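Long-range contacts in SidF, inhibitor of growth family, member 3 (Legionella pneumophila subsp. pneumophila, PDB 4FYE), which is a Legionella phosphoinositide phosphatase that probably removes the 3-phosphate from phosphatidylinositol 3,4,5-trisphosphate: residues A[239-244]-A[291-296]; A[356-361]-A[641-646]. The protein carries 1 engineered substitution. One frame throughout, in Å; residues are numbered along the deposited sequence.

Contact 1 of 2, residues A[239-244]-A[291-296]; sequences LVLGNS and KAVTLI
Two leucines on a loop, L239 and L241, converge on a single valine of a helix, V293, in a small example of branched aliphatic side chains meshing methyl to methyl. L241 carries most of the loop's share. With CG anti to the carbonyl carbon (chi1 -55°), its isobutyl end swings toward the helix, and L241 CD2 rests over the fork of V293, 3.8 Å from V293 CG2 and 4.1 Å from V293 CG1. The two side chains cross obliquely, so one methyl of the leucine meets both branches of the valine. V293 has CG1 anti to its own backbone N (chi1 165°), which turns both methyls to the loop. L239 comes to the same valine at another oblique angle, its CD2 lying 4.1 Å from V293 CG2, so that the CG2 methyl of V293 is shared by both leucines. One turn along, I296 adds a looser touch, its CG2 standing 4.4 Å from L241 CD2. Polar grips flank this patch: the backbone N of L239 bonds to D278, while those of G242 and N243 bond to N297 and E300, later on the same helix. At the backbone angles of G242 a CB would jam against the L241 carbonyl O, which by itself calls for glycine. The loop leads into strand 247-254 of the six-stranded sheet and lies against helix 284-311, where L217 also touches L241 and P275 touches V293. That helix packs on helix 482-514, through I296 on F507, and on helix 373-387, through T294 on M383.

Contact 2 of 2, residues A[356-361]-A[641-646]; sequences ECYTQV and ANTKGS. Engineered in segment 641-646: S646 (natural residue Cys). With PO4 (phosphate ion), chain B.
The ring of Y358 carries Q360 CB on one face, 3.7 Å above its plane and offset toward the rim, and meets the strand 641-645 backbone at its edge, where T643 C and K644 N lie in plane; R273 makes a cation-pi contact with it. The N642 amide is held at both ends. N642 ND2 donates in plane to T359 OG1, at 3.3 Å and 154°, and from a tilted position to C357 O, at 3.1 Å, while OD1 accepts from K644 NZ. C357 O also takes T643 N and is therefore gripped twice. Beside the tyrosine, E356 stretches out with CG anti to its backbone N (chi1 -178°), and its OE1 receives T643 OG1 at 2.7 Å on the anti lone pair. R273 salt-bridges the same oxygen and Y410 bonds to OE2, so this buried carboxylate is probably charged. The backbones run parallel: C357 N bonds to A641 O at 3.1 Å, and T359 N to T643 O at 2.9 Å, nearly along the C=O axis. Further along, V361 N bonds to G645 O. S646, an engineered serine where the natural residue is cysteine, donates OG to phosphate O4 at 2.5 Å. The ion is also bonded by K647 N and D651 N, in the turn before helix 652-668, and by R652 NE at the first residue of that helix. A strand running into a phosphate-gripping loop and then a helix, with Cys and Arg separated by five residues in the natural sequence, is the CX5R P-loop of cysteine-based phosphatases.

From the N terminus, contact 1 comes first: it closes a loop of 46 residues containing strands 247-254 and 260-268 and the start of helix 284-311. Only then does contact 2 open, closing over 279 mostly helical residues to bring strand 641-645 beside strand 353-360. The two neither nest nor cross, and their centres lie 17 Å apart. Helix 284-311 links them, carrying segment 291-296 and, further along, V301 and L305, which pack on E356. R273, from the part of the chain enclosed by contact 1, touches N243 and also serves contact 2, while K644 reaches S266 and F267, joining the six-stranded sheet to the four-stranded one.

Contact 1 of 2, residues A[239-244]-A[291-296]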
ATOM      1  N   LEU A 239       9.541  14.810  15.335  1.00118.63           N
ATOM      2  CA  LEU A 239       8.096  14.471  15.356  1.00108.98           C
ATOM      3  C   LEU A 239       7.211  15.299  14.411  1.00 97.46           C
ATOM      4  O   LEU A 239       6.347  16.051  14.856  1.00 96.86           O
ATOM      5  CB  LEU A 239       7.516  14.499  16.789  1.00100.97           C
ATOM      6  CG  LEU A 239       7.642  13.199  17.585  1.00 98.43           C
ATOM      7  CD1 LEU A 239       9.016  13.110  18.217  1.00106.43           C
ATOM      8  CD2 LEU A 239       6.578  13.055  18.660  1.00 89.85           C
ATOM      9  N   VAL A 240       7.445  15.146  13.112  1.00 91.14           N
ATOM     10  CA  VAL A 240       6.550  15.668  12.097  1.00 88.36           C
ATOM     11  C   VAL A 240       5.256  14.837  12.075  1.00 86.47           C
ATOM     12  O   VAL A 240       5.247  13.632  12.408  1.00 78.60           O
ATOM     13  CB  VAL A 240       7.197  15.640  10.696  1.00 93.18           C
ATOM     14  CG1 VAL A 240       6.640  16.777   9.837  1.00 87.46           C
ATOM     15  CG2 VAL A 240       8.725  15.727  10.801  1.00 90.66           C
ATOM     16  N   LEU A 241       4.164  15.495  11.707  1.00 78.72           N
ATOM     17  CA  LEU A 241       2.900  14.799  11.543  1.00 73.98           C
ATOM     18  C   LEU A 241       2.613  14.500  10.093  1.00 72.80           C
ATOM     19  O   LEU A 241       3.182  15.137   9.181  1.00 66.07           O
ATOM     20  CB  LEU A 241       1.754  15.640  12.069  1.00 69.68           C
ATOM     21  CG  LEU A 241       1.867  16.111  13.507  1.00 73.34           C
ATOM     22  CD1 LEU A 241       0.614  16.927  13.822  1.00 72.43           C
ATOM     23  CD2 LEU A 241       2.004  14.925  14.449  1.00 65.76           C
ATOM     24  N   GLY A 242       1.699  13.546   9.889  1.00 69.55           N
ATOM     25  CA  GLY A 242       1.294  13.168   8.557  1.00 72.53           C
ATOM     26  C   GLY A 242       1.840  11.836   8.105  1.00 75.06           C
ATOM     27  O   GLY A 242       2.936  11.417   8.503  1.00 75.00           O
ATOM     28  N   ASN A 243       1.030  11.161   7.297  1.00 68.30           N
ATOM     29  CA  ASN A 243       1.442   9.959   6.572  1.00 80.49           C
ATOM     30  C   ASN A 243       2.334  10.220   5.335  1.00 79.31           C
ATOM     31  O   ASN A 243       2.396  11.329   4.775  1.00 73.99           O
ATOM     32  CB  ASN A 243       0.195   9.169   6.148  1.00 76.22           C
ATOM     33  CG  ASN A 243      -0.406   8.408   7.302  1.00 75.12           C
ATOM     34  OD1 ASN A 243       0.309   7.682   7.990  1.00 75.78           O
ATOM     35  ND2 ASN A 243      -1.714   8.587   7.544  1.00 71.23           N
ATOM     36  N   SER A 244       3.036   9.196   4.900  1.00 77.69           N
ATOM     37  CA  SER A 244       3.707   9.349   3.626  1.00 92.20           C
ATOM     38  C   SER A 244       3.855   8.021   2.930  1.00 84.15           C
ATOM     39  O   SER A 244       3.609   6.933   3.510  1.00 71.85           O
ATOM     40  CB  SER A 244       5.034  10.182   3.689  1.00 98.09           C
ATOM     41  OG  SER A 244       6.032   9.597   4.524  1.00 87.91           O
ATOM     42  N   LYS A 291       3.320   7.146  20.297  1.00 63.73           N
ATOM     43  CA  LYS A 291       2.006   6.485  20.304  1.00 65.13           C
ATOM     44  C   LYS A 291       0.868   7.417  19.885  1.00 65.82           C
ATOM     45  O   LYS A 291      -0.088   6.978  19.258  1.00 67.14           O
ATOM     46  CB  LYS A 291       1.694   5.907  21.675  1.00 66.24           C
ATOM     47  CG  LYS A 291       1.647   4.398  21.717  1.00 69.66           C
ATOM     48  CD  LYS A 291       1.474   3.840  23.134  1.00 75.28           C
ATOM     49  CE  LYS A 291       2.813   3.441  23.744  1.00 77.68           C
ATOM     50  NZ  LYS A 291       2.649   2.555  24.926  1.00 82.12           N
ATOM     51  N   ALA A 292       0.965   8.696  20.250  1.00 68.05           N
ATOM     52  CA  ALA A 292      -0.109   9.648  19.976  1.00 69.48           C
ATOM     53  C   ALA A 292      -0.151  10.030  18.508  1.00 70.25           C
ATOM     54  O   ALA A 292      -1.251  10.194  17.935  1.00 59.65           O
ATOM     55  CB  ALA A 292       0.031  10.903  20.814  1.00 67.21           C
ATOM     56  N   VAL A 293       1.045  10.222  17.935  1.00 66.28           N
ATOM     57  CA  VAL A 293       1.138  10.599  16.542  1.00 63.37           C
ATOM     58  C   VAL A 293       0.574   9.469  15.712  1.00 61.57           C
ATOM     59  O   VAL A 293      -0.050   9.699  14.692  1.00 63.68           O
ATOM     60  CB  VAL A 293       2.581  10.816  16.140  1.00 62.06           C
ATOM     61  CG1 VAL A 293       2.725  10.846  14.642  1.00 54.09           C
ATOM     62  CG2 VAL A 293       3.073  12.101  16.769  1.00 65.15           C
ATOM     63  N   THR A 294       0.758   8.243  16.163  1.00 57.73           N
ATOM     64  CA  THR A 294       0.305   7.206  15.325  1.00 54.26           C
ATOM     65  C   THR A 294      -1.204   7.178  15.321  1.00 56.69           C
ATOM     66  O   THR A 294      -1.809   6.888  14.266  1.00 51.08           O
ATOM     67  CB  THR A 294       1.051   5.824  15.454  1.00 61.35           C
ATOM     68  OG1 THR A 294       0.157   4.764  15.803  1.00 66.53           O
ATOM     69  CG2 THR A 294       2.312   5.838  16.337  1.00 52.82           C
ATOM     70  N   LEU A 295      -1.813   7.547  16.468  1.00 53.33           N
ATOM     71  CA  LEU A 295      -3.249   7.736  16.562  1.00 50.81           C
ATOM     72  C   LEU A 295      -3.709   8.930  15.678  1.00 53.27           C
ATOM     73  O   LEU A 295      -4.632   8.828  14.872  1.00 56.75           O
ATOM     74  CB  LEU A 295      -3.617   8.039  17.985  1.00 56.23           C
ATOM     75  CG  LEU A 295      -4.873   7.548  18.689  1.00 54.76           C
ATOM     76  CD1 LEU A 295      -5.502   8.756  19.352  1.00 54.89           C
ATOM     77  CD2 LEU A 295      -5.878   6.863  17.803  1.00 51.59           C
ATOM     78  N   ILE A 296      -3.050  10.057  15.817  1.00 52.18           N
ATOM     79  CA  ILE A 296      -3.259  11.177  14.946  1.00 54.84           C
ATOM     80  C   ILE A 296      -3.240  10.766  13.432  1.00 58.18           C
ATOM     81  O   ILE A 296      -4.238  10.983  12.690  1.00 59.65           O
ATOM     82  CB  ILE A 296      -2.267  12.280  15.335  1.00 57.43           C
ATOM     83  CG1 ILE A 296      -2.781  12.966  16.624  1.00 59.37           C
ATOM     84  CG2 ILE A 296      -2.086  13.266  14.199  1.00 59.31           C
ATOM     85  CD1 ILE A 296      -1.766  13.847  17.329  1.00 59.77           C
TER

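Contact 2 of 2, residues A[356-361]-A[641-646]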
ATOM      1  N   GLU A 356     -10.996  -0.916   7.383  1.00 49.92           N
ATOM      2  CA  GLU A 356      -9.636  -1.056   6.933  1.00 47.51           C
ATOM      3  C   GLU A 356      -9.074  -2.439   7.218  1.00 48.08           C
ATOM      4  O   GLU A 356      -9.171  -2.911   8.349  1.00 50.19           O
ATOM      5  CB  GLU A 356      -8.763  -0.016   7.588  1.00 48.70           C
ATOM      6  CG  GLU A 356      -7.320  -0.077   7.125  1.00 43.02           C
ATOM      7  CD  GLU A 356      -6.331   0.750   7.985  1.00 49.50           C
ATOM      8  OE1 GLU A 356      -5.122   0.690   7.633  1.00 43.77           O
ATOM      9  OE2 GLU A 356      -6.730   1.472   8.967  1.00 47.39           O
ATOM     10  N   CYS A 357      -8.476  -3.071   6.196  1.00 47.49           N
ATOM     11  CA  CYS A 357      -7.735  -4.327   6.365  1.00 48.17           C
ATOM     12  C   CYS A 357      -6.235  -4.074   6.091  1.00 45.80           C
ATOM     13  O   CYS A 357      -5.800  -3.899   4.948  1.00 51.39           O
ATOM     14  CB  CYS A 357      -8.283  -5.418   5.430  1.00 49.91           C
ATOM     15  SG  CYS A 357      -7.309  -6.977   5.494  1.00 56.41           S
ATOM     16  N   TYR A 358      -5.445  -4.023   7.138  1.00 46.14           N
ATOM     17  CA  TYR A 358      -4.041  -3.682   6.989  1.00 43.42           C
ATOM     18  C   TYR A 358      -3.251  -4.993   6.927  1.00 42.44           C
ATOM     19  O   TYR A 358      -3.111  -5.661   7.915  1.00 48.54           O
ATOM     20  CB  TYR A 358      -3.643  -2.746   8.149  1.00 39.08           C
ATOM     21  CG  TYR A 358      -2.194  -2.403   8.206  1.00 42.54           C
ATOM     22  CD1 TYR A 358      -1.454  -2.174   7.049  1.00 41.22           C
ATOM     23  CD2 TYR A 358      -1.550  -2.257   9.422  1.00 40.79           C
ATOM     24  CE1 TYR A 358      -0.101  -1.851   7.121  1.00 42.27           C
ATOM     25  CE2 TYR A 358      -0.200  -1.976   9.495  1.00 42.20           C
ATOM     26  CZ  TYR A 358       0.527  -1.780   8.352  1.00 45.47           C
ATOM     27  OH  TYR A 358       1.884  -1.464   8.452  1.00 54.29           O
ATOM     28  N   THR A 359      -2.780  -5.435   5.771  1.00 44.02           N
ATOM     29  CA  THR A 359      -1.912  -6.631   5.835  1.00 43.55           C
ATOM     30  C   THR A 359      -0.447  -6.189   5.936  1.00 42.85           C
ATOM     31  O   THR A 359       0.187  -5.827   4.960  1.00 43.51           O
ATOM     32  CB  THR A 359      -2.142  -7.594   4.685  1.00 41.52           C
ATOM     33  OG1 THR A 359      -2.122  -6.842   3.520  1.00 39.02           O
ATOM     34  CG2 THR A 359      -3.590  -8.260   4.785  1.00 46.44           C
ATOM     35  N   GLN A 360       0.068  -6.192   7.154  1.00 40.67           N
ATOM     36  CA  GLN A 360       1.443  -5.761   7.378  1.00 40.06           C
ATOM     37  C   GLN A 360       2.388  -6.935   7.118  1.00 41.18           C
ATOM     38  O   GLN A 360       2.003  -8.118   7.278  1.00 41.83           O
ATOM     39  CB  GLN A 360       1.564  -5.318   8.828  1.00 39.79           C
ATOM     40  CG  GLN A 360       2.836  -4.623   9.203  1.00 41.67           C
ATOM     41  CD  GLN A 360       2.883  -4.323  10.711  1.00 50.09           C
ATOM     42  OE1 GLN A 360       2.666  -5.220  11.569  1.00 47.34           O
ATOM     43  NE2 GLN A 360       3.181  -3.062  11.042  1.00 46.92           N
ATOM     44  N   VAL A 361       3.632  -6.609   6.790  1.00 38.59           N
ATOM     45  CA  VAL A 361       4.561  -7.577   6.252  1.00 42.56           C
ATOM     46  C   VAL A 361       6.042  -7.426   6.786  1.00 43.07           C
ATOM     47  O   VAL A 361       6.955  -8.060   6.342  1.00 45.60           O
ATOM     48  CB  VAL A 361       4.332  -7.517   4.730  1.00 43.55           C
ATOM     49  CG1 VAL A 361       5.494  -6.963   3.985  1.00 39.85           C
ATOM     50  CG2 VAL A 361       3.718  -8.796   4.190  1.00 46.72           C
ATOM     51  N   ALA A 641     -11.114  -1.511   2.360  1.00 43.07           N
ATOM     52  CA  ALA A 641      -9.999  -0.794   1.842  1.00 42.11           C
ATOM     53  C   ALA A 641      -8.693  -1.523   2.295  1.00 41.46           C
ATOM     54  O   ALA A 641      -8.396  -1.524   3.484  1.00 47.07           O
ATOM     55  CB  ALA A 641     -10.025   0.611   2.384  1.00 36.43           C
ATOM     56  N   ASN A 642      -7.940  -2.168   1.393  1.00 41.68           N
ATOM     57  CA  ASN A 642      -6.697  -2.864   1.811  1.00 41.81           C
ATOM     58  C   ASN A 642      -5.432  -1.940   1.824  1.00 40.66           C
ATOM     59  O   ASN A 642      -4.988  -1.441   0.760  1.00 40.78           O
ATOM     60  CB  ASN A 642      -6.491  -4.157   0.984  1.00 43.53           C
ATOM     61  CG  ASN A 642      -5.070  -4.741   1.127  1.00 46.00           C
ATOM     62  OD1 ASN A 642      -4.288  -4.709   0.167  1.00 48.41           O
ATOM     63  ND2 ASN A 642      -4.706  -5.194   2.324  1.00 42.85           N
ATOM     64  N   THR A 643      -4.912  -1.663   3.022  1.00 39.71           N
ATOM     65  CA  THR A 643      -3.618  -0.940   3.227  1.00 36.66           C
ATOM     66  C   THR A 643      -2.500  -1.992   3.511  1.00 40.42           C
ATOM     67  O   THR A 643      -2.765  -3.063   4.052  1.00 40.66           O
ATOM     68  CB  THR A 643      -3.685   0.007   4.446  1.00 36.80           C
ATOM     69  OG1 THR A 643      -4.066  -0.763   5.630  1.00 38.41           O
ATOM     70  CG2 THR A 643      -4.795   1.105   4.253  1.00 37.14           C
ATOM     71  N   LYS A 644      -1.252  -1.660   3.184  1.00 40.18           N
ATOM     72  CA  LYS A 644      -0.162  -2.601   3.154  1.00 46.23           C
ATOM     73  C   LYS A 644       1.185  -1.863   3.158  1.00 48.56           C
ATOM     74  O   LYS A 644       1.325  -0.727   2.653  1.00 43.65           O
ATOM     75  CB  LYS A 644      -0.247  -3.604   1.977  1.00 41.45           C
ATOM     76  CG  LYS A 644      -0.555  -2.969   0.676  1.00 35.54           C
ATOM     77  CD  LYS A 644      -0.892  -4.057  -0.347  1.00 41.36           C
ATOM     78  CE  LYS A 644      -1.582  -3.487  -1.581  1.00 39.93           C
ATOM     79  NZ  LYS A 644      -2.931  -2.991  -1.138  1.00 40.76           N
ATOM     80  N   GLY A 645       2.166  -2.523   3.782  1.00 53.07           N
ATOM     81  CA  GLY A 645       3.222  -1.766   4.402  1.00 61.07           C
ATOM     82  C   GLY A 645       4.306  -2.507   5.195  1.00 71.03           C
ATOM     83  O   GLY A 645       4.173  -3.634   5.809  1.00 42.37           O
ATOM     84  N   SER A 646       5.392  -1.760   5.209  1.00 69.51           N
ATOM     85  CA  SER A 646       6.650  -2.177   5.706  1.00 62.53           C
ATOM     86  C   SER A 646       7.038  -0.802   6.264  1.00 67.58           C
ATOM     87  O   SER A 646       6.148   0.062   6.371  1.00 59.60           O
ATOM     88  CB  SER A 646       7.489  -2.682   4.509  1.00 54.29           C
ATOM     89  OG  SER A 646       7.503  -1.846   3.288  1.00 43.39           O
TER
HETATM   90  P   PO4 B 801      10.816  -1.946   3.768  1.00 62.81           P
HETATM   91  O1  PO4 B 801      10.751  -3.447   3.463  1.00 58.13           O
HETATM   92  O2  PO4 B 801      10.430  -1.677   5.217  1.00 83.68           O
HETATM   93  O3  PO4 B 801      12.199  -1.301   3.590  1.00 66.41           O
HETATM   94  O4  PO4 B 801       9.838  -1.197   2.842  1.00 78.06           O